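Local coordinates for DUF2790 domain-containing protein (Pseudomonas aeruginosa, PDB 4F98) that is of unknown function, belongs to the DUF2790 family and probably carries a signal peptide for export in its natural form, at residues 12-26 with 46-59. Sequence-based numbering, arbitrary orientation.
Sequences LPVEEYHYGMQLDVK and VYEDHSGELHKIRF
Glu15 N donates to Lys56 O at 2.9 Å and Lys26 N to Glu48 O at 2.8 Å, so the irregular segment 12-26 is tied by backbone near both its ends to the beta hairpin of strands 40-48 and 54-62, part of a three-stranded antiparallel sheet. Water 1 and water 2 extend the first tie, bridging Pro13 O to Lys56 N and Glu15 O to Arg58 N. Lys56, long and flexible, bends its amine back to Leu12 O (NZ to O 2.8 Å) and also reaches Gly9 O, while branched, aliphatic Leu12 lays CD1 against Val46 CG1 and Leu54 CB.

A carboxylate-histidine-carboxylate chain runs over the hairpin. CG of Glu15 sits between its backbone N and carbonyl carbon (chi1 66°), and the extended chain beyond brings OE2 within 2.8 Å of His55 ND1. That bond is bent (138° at the hydrogen), with a weak share from OE1; NE2 bonds almost straight to Asp49 OD2. Both ring nitrogens donate to carboxylates, so the imidazole is probably doubly protonated. Val25 CG2 and His55 CB cover opposite faces of Tyr47.

Farther along the sheet, Ile57 CD1 covers one face of flat Tyr17, 3.7 Å from the ring centroid, while the CD2-CE2 edge points to the face of Phe59, planes 60° apart. The Tyr17 hydroxyl reaches Trp62 of the second subunit and a glycerol.

At the type I turn, Asp24 grips His50 twice: OD2 takes the backbone N, and OD1 accepts from ND1 at a short 2.5 Å. Lys26 CB sits over the imidazole centre, 3.7 Å from the centroid.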
# COMPACT_ATOMS: atom_id res chain seq x y z
N LEU A 12 -2.14 6.42 -21.06
CA LEU A 12 -1.50 5.16 -20.68
C LEU A 12 -2.55 4.10 -20.35
O LEU A 12 -3.48 4.37 -19.58
CB LEU A 12 -0.61 5.32 -19.46
CG LEU A 12 0.67 6.14 -19.62
CD1 LEU A 12 1.32 6.33 -18.24
CD2 LEU A 12 1.66 5.45 -20.57
N PRO A 13 -2.41 2.89 -20.90
CA PRO A 13 -3.23 1.77 -20.46
C PRO A 13 -2.70 1.24 -19.14
O PRO A 13 -1.54 1.39 -18.85
CB PRO A 13 -3.00 0.73 -21.56
CG PRO A 13 -1.63 0.96 -21.98
CD PRO A 13 -1.40 2.44 -21.87
N VAL A 14 -3.57 0.64 -18.36
CA VAL A 14 -3.16 -0.08 -17.17
C VAL A 14 -2.43 -1.34 -17.63
O VAL A 14 -2.91 -2.07 -18.50
CB VAL A 14 -4.36 -0.45 -16.29
CG1 VAL A 14 -3.93 -1.24 -15.08
CG2 VAL A 14 -5.06 0.79 -15.81
N GLU A 15 -1.25 -1.57 -17.08
CA GLU A 15 -0.47 -2.74 -17.44
C GLU A 15 -0.51 -3.79 -16.36
O GLU A 15 -0.89 -3.53 -15.23
CB GLU A 15 0.93 -2.37 -17.87
CG GLU A 15 1.81 -1.79 -16.88
CD GLU A 15 3.10 -1.25 -17.50
OE1 GLU A 15 3.06 -0.42 -18.45
OE2 GLU A 15 4.16 -1.67 -17.02
N GLU A 16 -0.15 -5.00 -16.75
CA GLU A 16 -0.13 -6.14 -15.85
C GLU A 16 0.80 -5.86 -14.67
O GLU A 16 1.94 -5.47 -14.88
CB GLU A 16 0.31 -7.38 -16.64
CG GLU A 16 0.45 -8.64 -15.79
CD GLU A 16 0.52 -9.92 -16.59
OE1 GLU A 16 0.19 -9.89 -17.78
OE2 GLU A 16 0.89 -10.96 -16.02
N TYR A 17 0.25 -6.05 -13.47
CA TYR A 17 1.09 -5.90 -12.30
C TYR A 17 0.82 -7.08 -11.34
O TYR A 17 -0.22 -7.76 -11.37
CB TYR A 17 1.00 -4.46 -11.73
CG TYR A 17 1.77 -4.17 -10.46
CD1 TYR A 17 3.16 -4.27 -10.41
CD2 TYR A 17 1.11 -3.85 -9.30
CE1 TYR A 17 3.86 -4.04 -9.25
CE2 TYR A 17 1.82 -3.60 -8.12
CZ TYR A 17 3.19 -3.71 -8.11
OH TYR A 17 3.92 -3.47 -6.97
N HIS A 18 1.88 -7.42 -10.62
CA HIS A 18 1.85 -8.52 -9.66
C HIS A 18 2.46 -8.03 -8.38
O HIS A 18 3.58 -7.51 -8.39
CB HIS A 18 2.59 -9.75 -10.20
CG HIS A 18 1.90 -10.34 -11.38
ND1 HIS A 18 0.77 -11.11 -11.26
CD2 HIS A 18 2.13 -10.19 -12.70
CE1 HIS A 18 0.35 -11.45 -12.46
NE2 HIS A 18 1.15 -10.89 -13.36
N TYR A 19 1.75 -8.23 -7.27
CA TYR A 19 2.28 -7.88 -5.96
C TYR A 19 3.64 -8.54 -5.75
O TYR A 19 3.78 -9.74 -6.02
CB TYR A 19 1.36 -8.35 -4.83
CG TYR A 19 1.99 -8.14 -3.47
CD1 TYR A 19 1.91 -6.91 -2.82
CD2 TYR A 19 2.71 -9.16 -2.84
CE1 TYR A 19 2.50 -6.72 -1.54
CE2 TYR A 19 3.31 -8.98 -1.58
CZ TYR A 19 3.22 -7.75 -0.95
OH TYR A 19 3.81 -7.54 0.25
N GLY A 20 4.61 -7.77 -5.28
CA GLY A 20 5.92 -8.32 -4.94
C GLY A 20 6.90 -8.36 -6.10
O GLY A 20 8.07 -8.69 -5.92
N MSE A 21 6.44 -8.00 -7.29
CA MSE A 21 7.31 -8.07 -8.44
C MSE A 21 8.32 -6.94 -8.39
O MSE A 21 8.00 -5.80 -8.04
CB MSE A 21 6.53 -8.00 -9.74
CG MSE A 21 7.41 -8.14 -10.96
SE MSE A 21 6.27 -8.24 -12.42
CE MSE A 21 5.01 -6.83 -11.98
N GLN A 22 9.57 -7.29 -8.71
CA GLN A 22 10.65 -6.31 -8.87
C GLN A 22 10.33 -5.47 -10.11
O GLN A 22 10.05 -6.00 -11.18
CB GLN A 22 12.01 -7.01 -9.06
N LEU A 23 10.28 -4.16 -9.93
CA LEU A 23 10.09 -3.21 -11.03
C LEU A 23 11.31 -2.31 -11.13
O LEU A 23 12.08 -2.18 -10.17
CB LEU A 23 8.82 -2.36 -10.83
CG LEU A 23 7.48 -3.09 -10.80
CD1 LEU A 23 6.34 -2.10 -10.56
CD2 LEU A 23 7.23 -3.85 -12.08
N ASP A 24 11.45 -1.65 -12.28
CA ASP A 24 12.49 -0.68 -12.48
C ASP A 24 11.86 0.70 -12.27
O ASP A 24 11.32 1.28 -13.21
CB ASP A 24 13.10 -0.80 -13.87
CG ASP A 24 14.19 0.25 -14.11
OD1 ASP A 24 14.92 0.59 -13.15
OD2 ASP A 24 14.30 0.74 -15.23
N VAL A 25 11.89 1.17 -11.03
CA VAL A 25 11.28 2.44 -10.64
C VAL A 25 12.35 3.50 -10.44
O VAL A 25 13.11 3.45 -9.47
CB VAL A 25 10.42 2.30 -9.35
CG1 VAL A 25 9.79 3.65 -8.98
CG2 VAL A 25 9.35 1.20 -9.52
N LYS A 26 12.40 4.47 -11.35
CA LYS A 26 13.26 5.64 -11.16
C LYS A 26 12.52 6.71 -10.38
O LYS A 26 13.03 7.23 -9.39
CB LYS A 26 13.71 6.20 -12.49
CG LYS A 26 14.73 7.32 -12.36
CD LYS A 26 15.16 7.81 -13.72
CE LYS A 26 16.16 8.95 -13.62
NZ LYS A 26 16.58 9.44 -14.97
N VAL A 46 1.46 5.88 -11.43
CA VAL A 46 2.23 6.08 -12.65
C VAL A 46 3.68 6.28 -12.25
O VAL A 46 3.98 7.15 -11.44
CB VAL A 46 1.72 7.24 -13.51
CG1 VAL A 46 2.60 7.42 -14.78
CG2 VAL A 46 0.24 7.03 -13.83
N TYR A 47 4.57 5.47 -12.79
CA TYR A 47 6.00 5.57 -12.52
C TYR A 47 6.80 5.62 -13.82
O TYR A 47 6.34 5.18 -14.87
CB TYR A 47 6.47 4.44 -11.55
CG TYR A 47 6.60 3.08 -12.16
CD1 TYR A 47 7.79 2.69 -12.79
CD2 TYR A 47 5.54 2.19 -12.13
CE1 TYR A 47 7.90 1.44 -13.37
CE2 TYR A 47 5.66 0.91 -12.72
CZ TYR A 47 6.83 0.56 -13.35
OH TYR A 47 6.96 -0.67 -13.94
N GLU A 48 8.01 6.14 -13.70
CA GLU A 48 8.99 6.27 -14.78
C GLU A 48 10.10 5.28 -14.50
O GLU A 48 10.61 5.23 -13.37
CB GLU A 48 9.55 7.70 -14.77
CG GLU A 48 10.65 7.97 -15.79
CD GLU A 48 11.42 9.24 -15.53
OE1 GLU A 48 11.24 9.87 -14.47
OE2 GLU A 48 12.23 9.60 -16.41
N ASP A 49 10.49 4.52 -15.52
CA ASP A 49 11.61 3.60 -15.40
C ASP A 49 12.93 4.27 -15.79
O ASP A 49 12.94 5.41 -16.23
CB ASP A 49 11.33 2.28 -16.15
CG ASP A 49 11.29 2.40 -17.65
OD1 ASP A 49 11.93 3.29 -18.24
OD2 ASP A 49 10.63 1.52 -18.25
N HIS A 50 14.05 3.56 -15.64
CA HIS A 50 15.36 4.17 -15.93
C HIS A 50 15.59 4.43 -17.42
O HIS A 50 16.41 5.29 -17.76
CB HIS A 50 16.51 3.41 -15.24
CG HIS A 50 16.59 3.68 -13.76
ND1 HIS A 50 15.99 2.87 -12.81
CD2 HIS A 50 17.16 4.70 -13.08
CE1 HIS A 50 16.22 3.37 -11.61
NE2 HIS A 50 16.92 4.48 -11.74
N SER A 51 14.87 3.73 -18.30
CA SER A 51 14.93 3.99 -19.74
C SER A 51 14.17 5.26 -20.13
O SER A 51 14.39 5.82 -21.20
CB SER A 51 14.41 2.78 -20.53
OG SER A 51 15.14 1.61 -20.22
N GLY A 52 13.26 5.72 -19.25
CA GLY A 52 12.44 6.91 -19.46
C GLY A 52 10.99 6.66 -19.83
O GLY A 52 10.23 7.61 -20.06
N GLU A 53 10.60 5.39 -19.89
CA GLU A 53 9.23 5.02 -20.19
C GLU A 53 8.32 5.12 -18.96
O GLU A 53 8.76 4.84 -17.85
CB GLU A 53 9.21 3.58 -20.75
CG GLU A 53 9.96 3.46 -22.11
CD GLU A 53 9.24 4.22 -23.18
OE1 GLU A 53 8.00 4.24 -23.14
OE2 GLU A 53 9.88 4.81 -24.07
N LEU A 54 7.06 5.48 -19.19
CA LEU A 54 6.03 5.56 -18.15
C LEU A 54 5.19 4.30 -18.12
O LEU A 54 4.99 3.65 -19.14
CB LEU A 54 5.14 6.78 -18.36
CG LEU A 54 5.85 8.13 -18.40
CD1 LEU A 54 4.82 9.25 -18.47
CD2 LEU A 54 6.80 8.35 -17.22
N HIS A 55 4.69 3.99 -16.93
CA HIS A 55 3.90 2.80 -16.68
C HIS A 55 2.77 3.13 -15.71
O HIS A 55 3.04 3.76 -14.67
CB HIS A 55 4.77 1.72 -16.03
CG HIS A 55 5.99 1.36 -16.82
ND1 HIS A 55 6.01 0.32 -17.72
CD2 HIS A 55 7.23 1.90 -16.85
CE1 HIS A 55 7.21 0.24 -18.27
NE2 HIS A 55 7.97 1.19 -17.77
N LYS A 56 1.55 2.77 -16.07
CA LYS A 56 0.39 2.90 -15.19
C LYS A 56 -0.02 1.52 -14.69
O LYS A 56 -0.24 0.61 -15.50
CB LYS A 56 -0.78 3.53 -15.95
CG LYS A 56 -2.10 3.67 -15.16
CD LYS A 56 -3.28 4.16 -16.06
CE LYS A 56 -3.21 5.61 -16.38
NZ LYS A 56 -4.14 6.00 -17.45
N ILE A 57 -0.14 1.40 -13.38
CA ILE A 57 -0.55 0.15 -12.72
C ILE A 57 -1.66 0.48 -11.72
O ILE A 57 -1.70 1.58 -11.17
CB ILE A 57 0.63 -0.58 -12.06
CG1 ILE A 57 1.42 0.36 -11.13
CG2 ILE A 57 1.55 -1.17 -13.16
CD1 ILE A 57 2.46 -0.34 -10.26
N ARG A 58 -2.59 -0.45 -11.54
CA ARG A 58 -3.66 -0.28 -10.57
C ARG A 58 -3.85 -1.57 -9.79
O ARG A 58 -3.83 -2.67 -10.35
CB ARG A 58 -4.96 0.20 -11.22
CG ARG A 58 -6.05 0.59 -10.22
CD ARG A 58 -7.29 1.21 -10.86
NE ARG A 58 -7.76 0.43 -12.00
CZ ARG A 58 -7.76 0.86 -13.26
NH1 ARG A 58 -7.30 2.08 -13.59
NH2 ARG A 58 -8.21 0.04 -14.20
N PHE A 59 -4.00 -1.41 -8.48
CA PHE A 59 -3.93 -2.54 -7.56
C PHE A 59 -4.60 -2.12 -6.24
O PHE A 59 -5.37 -1.14 -6.24
CB PHE A 59 -2.46 -3.03 -7.44
CG PHE A 59 -1.48 -1.95 -7.06
CD1 PHE A 59 -0.98 -1.07 -8.00
CD2 PHE A 59 -1.02 -1.84 -5.76
CE1 PHE A 59 -0.10 -0.06 -7.66
CE2 PHE A 59 -0.11 -0.84 -5.40
CZ PHE A 59 0.36 0.05 -6.37
O HOH W 1 1.15 1.74 -18.80
O HOH W 2 -2.26 -2.90 -13.00
O HOH W 3 4.75 -2.03 -14.48
O HOH W 4 9.50 -1.70 -14.51
O HOH W 5 14.26 7.90 -16.99
O HOH W 6 17.76 7.18 -15.95